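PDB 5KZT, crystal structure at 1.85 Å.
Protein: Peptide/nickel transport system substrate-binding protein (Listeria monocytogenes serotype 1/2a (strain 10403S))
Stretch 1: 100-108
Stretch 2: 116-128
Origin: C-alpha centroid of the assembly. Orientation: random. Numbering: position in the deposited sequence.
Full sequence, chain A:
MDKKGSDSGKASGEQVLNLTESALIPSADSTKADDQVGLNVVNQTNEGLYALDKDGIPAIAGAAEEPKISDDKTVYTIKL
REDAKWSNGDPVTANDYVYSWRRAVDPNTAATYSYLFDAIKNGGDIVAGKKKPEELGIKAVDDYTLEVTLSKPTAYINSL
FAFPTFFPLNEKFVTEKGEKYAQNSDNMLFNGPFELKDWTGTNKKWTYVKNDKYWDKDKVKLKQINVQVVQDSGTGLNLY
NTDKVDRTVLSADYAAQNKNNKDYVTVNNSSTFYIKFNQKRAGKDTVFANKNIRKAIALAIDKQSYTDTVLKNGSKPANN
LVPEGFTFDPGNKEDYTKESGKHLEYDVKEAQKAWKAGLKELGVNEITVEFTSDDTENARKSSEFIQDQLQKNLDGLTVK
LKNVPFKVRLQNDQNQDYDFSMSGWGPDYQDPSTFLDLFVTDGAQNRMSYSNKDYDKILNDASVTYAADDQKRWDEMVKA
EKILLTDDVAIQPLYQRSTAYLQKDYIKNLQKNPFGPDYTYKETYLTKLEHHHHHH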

# COMPACT_ATOMS: atom_id res chain seq x y z
N SER A 100 -3.28 15.80 -14.21
CA SER A 100 -3.08 14.50 -13.55
C SER A 100 -4.30 14.01 -12.76
O SER A 100 -4.56 12.81 -12.72
CB SER A 100 -1.86 14.49 -12.66
OG SER A 100 -2.06 15.27 -11.52
N TRP A 101 -5.05 14.90 -12.14
CA TRP A 101 -6.26 14.46 -11.45
C TRP A 101 -7.31 14.01 -12.48
O TRP A 101 -7.97 12.98 -12.28
CB TRP A 101 -6.81 15.56 -10.57
CG TRP A 101 -5.95 15.93 -9.41
CD1 TRP A 101 -4.60 15.76 -9.25
CD2 TRP A 101 -6.40 16.61 -8.25
NE1 TRP A 101 -4.19 16.30 -8.05
CE2 TRP A 101 -5.28 16.82 -7.41
CE3 TRP A 101 -7.66 17.02 -7.81
CZ2 TRP A 101 -5.39 17.46 -6.16
CZ3 TRP A 101 -7.76 17.67 -6.58
CH2 TRP A 101 -6.63 17.88 -5.78
N ARG A 102 -7.43 14.71 -13.61
CA ARG A 102 -8.32 14.23 -14.66
C ARG A 102 -7.84 12.87 -15.19
O ARG A 102 -8.66 11.98 -15.43
CB ARG A 102 -8.44 15.24 -15.79
CG ARG A 102 -9.14 16.54 -15.44
CD ARG A 102 -9.14 17.48 -16.64
NE ARG A 102 -9.79 18.75 -16.36
CZ ARG A 102 -9.89 19.78 -17.20
NH1 ARG A 102 -9.42 19.69 -18.44
NH2 ARG A 102 -10.47 20.89 -16.81
N ARG A 103 -6.52 12.69 -15.33
CA ARG A 103 -5.95 11.40 -15.74
C ARG A 103 -6.35 10.28 -14.80
O ARG A 103 -6.68 9.19 -15.25
CB ARG A 103 -4.41 11.46 -15.84
CG ARG A 103 -3.73 10.20 -16.36
CD ARG A 103 -2.30 10.50 -16.77
NE ARG A 103 -1.62 9.33 -17.35
CZ ARG A 103 -0.76 8.54 -16.69
NH1 ARG A 103 -0.43 8.76 -15.42
NH2 ARG A 103 -0.21 7.51 -17.33
N ALA A 104 -6.28 10.54 -13.49
CA ALA A 104 -6.62 9.55 -12.47
C ALA A 104 -8.06 9.08 -12.52
O ALA A 104 -8.31 7.90 -12.27
CB ALA A 104 -6.29 10.06 -11.07
N VAL A 105 -9.00 9.98 -12.81
CA VAL A 105 -10.43 9.60 -12.85
C VAL A 105 -10.89 9.11 -14.23
O VAL A 105 -11.94 8.47 -14.36
CB VAL A 105 -11.37 10.71 -12.34
CG1 VAL A 105 -11.15 10.95 -10.85
CG2 VAL A 105 -11.21 12.03 -13.11
N ASP A 106 -10.10 9.41 -15.24
CA ASP A 106 -10.45 9.04 -16.61
C ASP A 106 -10.59 7.52 -16.72
O ASP A 106 -9.63 6.79 -16.45
CB ASP A 106 -9.37 9.57 -17.57
CG ASP A 106 -9.79 9.52 -19.01
OD1 ASP A 106 -10.64 8.66 -19.39
OD2 ASP A 106 -9.24 10.34 -19.80
N PRO A 107 -11.77 7.03 -17.13
CA PRO A 107 -11.89 5.57 -17.30
C PRO A 107 -10.85 4.91 -18.21
O PRO A 107 -10.41 3.78 -17.94
CB PRO A 107 -13.30 5.40 -17.87
CG PRO A 107 -14.05 6.56 -17.31
CD PRO A 107 -13.07 7.70 -17.31
N ASN A 108 -10.45 5.61 -19.27
CA ASN A 108 -9.37 5.14 -20.16
C ASN A 108 -8.10 4.73 -19.40
O ASN A 108 -7.42 3.77 -19.75
CB ASN A 108 -9.07 6.26 -21.19
CG ASN A 108 -8.48 5.75 -22.49
OD1 ASN A 108 -7.46 6.26 -22.95
ND2 ASN A 108 -9.14 4.80 -23.11
N LEU A 116 -10.21 7.13 -4.79
CA LEU A 116 -9.81 8.16 -3.83
C LEU A 116 -10.36 9.53 -4.22
O LEU A 116 -10.57 10.40 -3.37
CB LEU A 116 -8.29 8.25 -3.71
CG LEU A 116 -7.57 7.05 -3.11
CD1 LEU A 116 -6.08 7.29 -3.09
CD2 LEU A 116 -8.07 6.72 -1.72
N PHE A 117 -10.60 9.72 -5.52
CA PHE A 117 -11.13 10.97 -6.02
C PHE A 117 -12.64 11.15 -5.79
O PHE A 117 -13.18 12.19 -6.15
CB PHE A 117 -10.76 11.16 -7.50
CG PHE A 117 -9.32 11.42 -7.71
CD1 PHE A 117 -8.38 10.40 -7.64
CD2 PHE A 117 -8.88 12.71 -7.91
CE1 PHE A 117 -7.03 10.66 -7.78
CE2 PHE A 117 -7.54 12.98 -8.08
CZ PHE A 117 -6.61 11.96 -8.01
N ASP A 118 -13.29 10.18 -5.15
CA ASP A 118 -14.64 10.37 -4.59
C ASP A 118 -14.72 11.59 -3.67
O ASP A 118 -15.77 12.18 -3.53
CB ASP A 118 -15.05 9.16 -3.75
CG ASP A 118 -15.50 7.98 -4.57
OD1 ASP A 118 -15.64 8.08 -5.82
OD2 ASP A 118 -15.75 6.91 -3.93
N ALA A 119 -13.60 11.92 -3.01
CA ALA A 119 -13.46 13.13 -2.21
C ALA A 119 -13.59 14.44 -3.01
O ALA A 119 -13.92 15.46 -2.43
CB ALA A 119 -12.13 13.12 -1.48
N ILE A 120 -13.31 14.39 -4.33
CA ILE A 120 -13.33 15.56 -5.21
C ILE A 120 -14.67 15.61 -5.94
O ILE A 120 -15.22 14.58 -6.33
CB ILE A 120 -12.15 15.52 -6.23
CG1 ILE A 120 -10.81 15.25 -5.52
CG2 ILE A 120 -12.06 16.82 -7.04
CD1 ILE A 120 -10.49 16.14 -4.34
N LYS A 121 -15.20 16.82 -6.09
CA LYS A 121 -16.49 17.04 -6.71
C LYS A 121 -16.51 16.35 -8.07
O LYS A 121 -15.60 16.54 -8.88
CB LYS A 121 -16.77 18.53 -6.87
CG LYS A 121 -18.13 18.79 -7.51
CD LYS A 121 -18.46 20.27 -7.60
CE LYS A 121 -19.78 20.44 -8.31
NZ LYS A 121 -20.08 21.88 -8.49
N ASN A 122 -17.55 15.55 -8.30
CA ASN A 122 -17.75 14.78 -9.54
C ASN A 122 -16.82 13.60 -9.78
O ASN A 122 -16.95 12.93 -10.79
CB ASN A 122 -17.77 15.69 -10.78
CG ASN A 122 -18.95 16.65 -10.77
OD1 ASN A 122 -20.01 16.32 -10.25
ND2 ASN A 122 -18.76 17.84 -11.34
N GLY A 123 -15.88 13.33 -8.88
CA GLY A 123 -14.93 12.24 -9.10
C GLY A 123 -15.61 10.88 -9.31
O GLY A 123 -15.29 10.17 -10.27
N GLY A 124 -16.54 10.54 -8.42
CA GLY A 124 -17.31 9.31 -8.51
C GLY A 124 -18.02 9.16 -9.85
O GLY A 124 -17.91 8.12 -10.51
N ASP A 125 -18.73 10.21 -10.25
CA ASP A 125 -19.46 10.22 -11.52
C ASP A 125 -18.56 10.03 -12.73
O ASP A 125 -18.93 9.34 -13.69
CB ASP A 125 -20.23 11.54 -11.66
CG ASP A 125 -21.45 11.61 -10.78
OD1 ASP A 125 -21.83 10.58 -10.17
OD2 ASP A 125 -22.05 12.72 -10.70
N ILE A 126 -17.38 10.61 -12.69
CA ILE A 126 -16.46 10.51 -13.82
C ILE A 126 -15.89 9.08 -13.95
O ILE A 126 -15.80 8.54 -15.06
CB ILE A 126 -15.33 11.54 -13.68
CG1 ILE A 126 -15.92 12.95 -13.83
CG2 ILE A 126 -14.25 11.30 -14.72
CD1 ILE A 126 -15.03 14.04 -13.27
N VAL A 127 -15.53 8.48 -12.82
CA VAL A 127 -15.03 7.10 -12.80
C VAL A 127 -16.06 6.14 -13.39
O VAL A 127 -15.71 5.23 -14.18
CB VAL A 127 -14.59 6.68 -11.38
CG1 VAL A 127 -14.35 5.18 -11.25
CG2 VAL A 127 -13.31 7.41 -11.04
N ALA A 128 -17.33 6.38 -13.06
CA ALA A 128 -18.46 5.61 -13.59
C ALA A 128 -18.87 5.97 -15.03
O ALA A 128 -19.79 5.37 -15.56
CB ALA A 128 -19.66 5.72 -12.66

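The contact is built almost wholly from apolar packing: no hydrogen bond crosses between the stretches. The rule it follows is that one helical face, Trp101, Ala104 and Val105, points its CA-to-CB bonds toward the partner, while Arg102 turns away.

The aromatic pair comes first. Phe117 sets its ring edge toward the face of the Trp101 five-membered ring, with centroids 5.3 Å apart and planes at 72°. The nearest atoms, Trp101 CG and Phe117 CE2, lie 3.6 Å apart. Trp101 also reaches Ile120, its CZ3 lying 3.8 Å from Ile120 CD1, so one large side chain spans two residues of the partner. The indole NE1 is hydrogen-bonded elsewhere in the structure, so burying the ring does not leave that donor unpaired.

Contacts of the small aliphatic side chains continue along the helix. Ala104 CB sits 3.4 Å from Phe117 CE1; a methyl this close leaves the phenyl ring little slack. Val105, the residue most covered here, uses both its methyls: CG1 lies 3.4 Å from Phe117 CB, and CG2 lies 3.5 Å from Ile126 CG2. A looser contact joins Val105 CB to Val127 CG2 at 4.0 Å.

Side chain against backbone makes the third kind. Trp101 O lies over one face of the Phe117 ring. Past the helix end, Pro107 CG rests 3.5 Å from Ile126 O, extending the contact to an exposed margin.

Backbone geometry supports this packing. The type II turn from Ile120 to Gly123, closed by Gly123 N to Ile120 O at 2.9 Å, leads into the second helix, whose axis makes a 53° angle with the first. At Gly123 an ideal CB would fall 1.9 Å from Phe117 O, a clash within its own stretch, so the Phe117 carbonyl occupies the place a side chain would start from; the positive phi of the turn falls on Asn122.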